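Local structure of chaperone SycD (Chlamydia pneumoniae, 4NRH) at residues 32-40 / 112-122. The protein binds the type III secretion gatekeeper CopN as a chaperone and probably helps direct translocator secretion. Residues are numbered along the deposited sequence; the frame is centred on the assembly and turned at random.
Sequences ESYLEGYVP and QALHAYGVTAV
His115 reaches from helix 110-123 into the bend made by residues 35-38, and its side chain can be followed atom by atom. CB points toward the 32-40 segment, with CG anti to the backbone N (chi1 174°), and the imidazole projects from there off the helix. His115 CD2 stays 4.0 Å from Tyr38 O, whereas His115 CE1 lies 3.4 Å from Leu35 O; the nearest partner of His115 ND1 across the contact is also Leu35 O, at 4.1 Å. His115 NE2, at the far end of the ring, gives a hydrogen bond to Tyr38 O of 2.8 Å; its N-H...O angle of 122° marks it as weak, although the oxygen sits at the ring edge, near the plane. The ring has a neighbour over each face: Gly37 N, 3.7 Å above one, and Val119 CG2 of its own helix above the other, both offset toward the rim. Leu35 to Tyr38 form a type II beta turn, and Gly37, at its third position, has the positive phi expected there.

Helix 110-123 lies within a tetratricopeptide repeat, and its preceding helix 94-106 supplies Trp97, whose ring meets that of His115 with the planes steeply inclined. Through its contacts with helix 110-123 the 32-40 segment lies against this helical repeat, while Val39 O accepts a hydrogen bond from Gln288 of the CopN chain.

One turn before His115, Gln112 NE2 donates to Glu32 OE2; the 2.5 Å separation is very short, so its exact length is doubtful. Both chains are extended beyond CG and cross at about a right angle, leaving carboxylate and amide planes 88° apart. Further along the helix the contact turns apolar: Pro40 CD rests 3.6 Å from Val119 CG1, the two side chains again crossing nearly perpendicularly, and Val39 CG1 approaches Val122 CG2.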
loop_
_atom_site.group_PDB
_atom_site.type_symbol
_atom_site.label_atom_id
_atom_site.label_comp_id
_atom_site.label_asym_id
_atom_site.label_seq_id
_atom_site.Cartn_x
_atom_site.Cartn_y
_atom_site.Cartn_z
ATOM N N GLU D 32 -13.271 4.304 2.617
ATOM C CA GLU D 32 -14.432 5.172 2.448
ATOM C C GLU D 32 -14.429 5.814 1.064
ATOM O O GLU D 32 -15.440 5.817 0.365
ATOM C CB GLU D 32 -14.469 6.255 3.526
ATOM C CG GLU D 32 -15.679 7.164 3.418
ATOM C CD GLU D 32 -15.629 8.337 4.376
ATOM O OE1 GLU D 32 -14.706 8.387 5.215
ATOM O OE2 GLU D 32 -16.514 9.213 4.285
ATOM N N SER D 33 -13.279 6.358 0.681
ATOM C CA SER D 33 -13.121 6.994 -0.622
ATOM C C SER D 33 -13.148 5.946 -1.730
ATOM O O SER D 33 -13.655 6.190 -2.824
ATOM C CB SER D 33 -11.818 7.791 -0.675
ATOM O OG SER D 33 -11.595 8.320 -1.969
ATOM N N TYR D 34 -12.583 4.781 -1.431
ATOM C CA TYR D 34 -12.487 3.680 -2.382
ATOM C C TYR D 34 -13.862 3.119 -2.751
ATOM O O TYR D 34 -14.070 2.650 -3.870
ATOM C CB TYR D 34 -11.591 2.580 -1.804
ATOM C CG TYR D 34 -11.467 1.333 -2.652
ATOM C CD1 TYR D 34 -10.514 1.249 -3.660
ATOM C CD2 TYR D 34 -12.274 0.227 -2.421
ATOM C CE1 TYR D 34 -10.387 0.111 -4.431
ATOM C CE2 TYR D 34 -12.152 -0.918 -3.184
ATOM C CZ TYR D 34 -11.208 -0.971 -4.189
ATOM O OH TYR D 34 -11.081 -2.107 -4.955
ATOM N N LEU D 35 -14.797 3.171 -1.807
ATOM C CA LEU D 35 -16.118 2.575 -1.993
ATOM C C LEU D 35 -17.181 3.581 -2.437
ATOM O O LEU D 35 -18.320 3.202 -2.708
ATOM C CB LEU D 35 -16.573 1.885 -0.705
ATOM C CG LEU D 35 -15.792 0.635 -0.293
ATOM C CD1 LEU D 35 -16.216 0.166 1.090
ATOM C CD2 LEU D 35 -15.968 -0.472 -1.320
ATOM N N GLU D 36 -16.817 4.859 -2.490
ATOM C CA GLU D 36 -17.766 5.912 -2.855
ATOM C C GLU D 36 -18.316 5.733 -4.270
ATOM O O GLU D 36 -17.558 5.582 -5.228
ATOM C CB GLU D 36 -17.105 7.288 -2.719
ATOM C CG GLU D 36 -18.081 8.439 -2.484
ATOM C CD GLU D 36 -18.861 8.829 -3.726
ATOM O OE1 GLU D 36 -18.316 8.695 -4.843
ATOM O OE2 GLU D 36 -20.020 9.274 -3.585
ATOM N N GLY D 37 -19.642 5.755 -4.387
ATOM C CA GLY D 37 -20.304 5.657 -5.676
ATOM C C GLY D 37 -20.218 4.276 -6.298
ATOM O O GLY D 37 -20.558 4.091 -7.467
ATOM N N TYR D 38 -19.763 3.306 -5.514
ATOM C CA TYR D 38 -19.572 1.948 -6.005
ATOM C C TYR D 38 -20.865 1.141 -5.984
ATOM O O TYR D 38 -21.481 0.960 -4.934
ATOM C CB TYR D 38 -18.502 1.238 -5.174
ATOM C CG TYR D 38 -18.222 -0.189 -5.587
ATOM C CD1 TYR D 38 -18.041 -0.528 -6.922
ATOM C CD2 TYR D 38 -18.121 -1.196 -4.636
ATOM C CE1 TYR D 38 -17.778 -1.834 -7.297
ATOM C CE2 TYR D 38 -17.857 -2.500 -5.000
ATOM C CZ TYR D 38 -17.687 -2.816 -6.329
ATOM O OH TYR D 38 -17.424 -4.117 -6.689
ATOM N N VAL D 39 -21.264 0.652 -7.153
ATOM C CA VAL D 39 -22.375 -0.285 -7.261
ATOM C C VAL D 39 -21.878 -1.569 -7.910
ATOM O O VAL D 39 -21.639 -1.602 -9.117
ATOM C CB VAL D 39 -23.544 0.293 -8.083
ATOM C CG1 VAL D 39 -24.692 -0.708 -8.157
ATOM C CG2 VAL D 39 -24.013 1.610 -7.487
ATOM N N PRO D 40 -21.714 -2.630 -7.104
ATOM C CA PRO D 40 -21.177 -3.909 -7.582
ATOM C C PRO D 40 -22.008 -4.494 -8.717
ATOM O O PRO D 40 -23.224 -4.644 -8.588
ATOM C CB PRO D 40 -21.236 -4.806 -6.340
ATOM C CG PRO D 40 -21.294 -3.868 -5.184
ATOM C CD PRO D 40 -22.030 -2.662 -5.667
ATOM N N GLN D 112 -23.862 8.594 2.969
ATOM C CA GLN D 112 -23.184 7.327 2.726
ATOM C C GLN D 112 -24.055 6.142 3.133
ATOM O O GLN D 112 -23.948 5.059 2.559
ATOM C CB GLN D 112 -21.847 7.291 3.464
ATOM C CG GLN D 112 -20.830 8.260 2.890
ATOM C CD GLN D 112 -19.457 8.105 3.505
ATOM O OE1 GLN D 112 -19.294 7.451 4.535
ATOM N NE2 GLN D 112 -18.459 8.715 2.878
ATOM N N ALA D 113 -24.908 6.355 4.130
ATOM C CA ALA D 113 -25.870 5.341 4.550
ATOM C C ALA D 113 -26.839 5.035 3.415
ATOM O O ALA D 113 -27.194 3.879 3.182
ATOM C CB ALA D 113 -26.624 5.797 5.787
ATOM N N LEU D 114 -27.267 6.085 2.722
ATOM C CA LEU D 114 -28.161 5.955 1.575
ATOM C C LEU D 114 -27.553 5.093 0.474
ATOM O O LEU D 114 -28.228 4.236 -0.098
ATOM C CB LEU D 114 -28.509 7.337 1.019
ATOM C CG LEU D 114 -29.574 8.122 1.783
ATOM C CD1 LEU D 114 -29.521 9.594 1.413
ATOM C CD2 LEU D 114 -30.947 7.542 1.497
ATOM N N HIS D 115 -26.279 5.330 0.178
ATOM C CA HIS D 115 -25.570 4.569 -0.844
ATOM C C HIS D 115 -25.515 3.081 -0.509
ATOM O O HIS D 115 -25.736 2.236 -1.376
ATOM C CB HIS D 115 -24.151 5.111 -1.030
ATOM C CG HIS D 115 -23.311 4.292 -1.957
ATOM N ND1 HIS D 115 -22.231 3.548 -1.524
ATOM C CD2 HIS D 115 -23.392 4.090 -3.293
ATOM C CE1 HIS D 115 -21.684 2.931 -2.554
ATOM N NE2 HIS D 115 -22.370 3.243 -3.641
ATOM N N ALA D 116 -25.221 2.770 0.749
ATOM C CA ALA D 116 -25.124 1.384 1.196
ATOM C C ALA D 116 -26.479 0.686 1.118
ATOM O O ALA D 116 -26.568 -0.473 0.710
ATOM C CB ALA D 116 -24.571 1.320 2.613
ATOM N N TYR D 117 -27.531 1.397 1.518
ATOM C CA TYR D 117 -28.895 0.887 1.407
ATOM C C TYR D 117 -29.274 0.634 -0.049
ATOM O O TYR D 117 -29.925 -0.362 -0.369
ATOM C CB TYR D 117 -29.890 1.863 2.040
ATOM C CG TYR D 117 -29.861 1.894 3.552
ATOM C CD1 TYR D 117 -29.549 0.758 4.285
ATOM C CD2 TYR D 117 -30.158 3.061 4.245
ATOM C CE1 TYR D 117 -29.528 0.783 5.668
ATOM C CE2 TYR D 117 -30.140 3.096 5.626
ATOM C CZ TYR D 117 -29.825 1.956 6.332
ATOM O OH TYR D 117 -29.806 1.993 7.707
ATOM N N GLY D 118 -28.864 1.547 -0.925
ATOM C CA GLY D 118 -29.150 1.434 -2.345
ATOM C C GLY D 118 -28.503 0.217 -2.976
ATOM O O GLY D 118 -29.106 -0.451 -3.815
ATOM N N VAL D 119 -27.270 -0.070 -2.571
ATOM C CA VAL D 119 -26.561 -1.244 -3.062
ATOM C C VAL D 119 -27.230 -2.521 -2.557
ATOM O O VAL D 119 -27.377 -3.493 -3.300
ATOM C CB VAL D 119 -25.081 -1.232 -2.632
ATOM C CG1 VAL D 119 -24.416 -2.556 -2.970
ATOM C CG2 VAL D 119 -24.347 -0.081 -3.302
ATOM N N THR D 120 -27.643 -2.502 -1.292
ATOM C CA THR D 120 -28.350 -3.626 -0.689
ATOM C C THR D 120 -29.600 -3.964 -1.496
ATOM O O THR D 120 -29.912 -5.134 -1.717
ATOM C CB THR D 120 -28.748 -3.332 0.772
ATOM O OG1 THR D 120 -27.593 -2.920 1.512
ATOM C CG2 THR D 120 -29.346 -4.570 1.423
ATOM N N ALA D 121 -30.309 -2.927 -1.931
ATOM C CA ALA D 121 -31.505 -3.090 -2.750
ATOM C C ALA D 121 -31.182 -3.803 -4.062
ATOM O O ALA D 121 -31.872 -4.743 -4.452
ATOM C CB ALA D 121 -32.147 -1.742 -3.023
ATOM N N VAL D 122 -30.138 -3.335 -4.740
ATOM C CA VAL D 122 -29.690 -3.929 -5.996
ATOM C C VAL D 122 -29.357 -5.410 -5.825
ATOM O O VAL D 122 -29.748 -6.246 -6.642
ATOM C CB VAL D 122 -28.454 -3.191 -6.551
ATOM C CG1 VAL D 122 -27.905 -3.908 -7.776
ATOM C CG2 VAL D 122 -28.804 -1.750 -6.886
#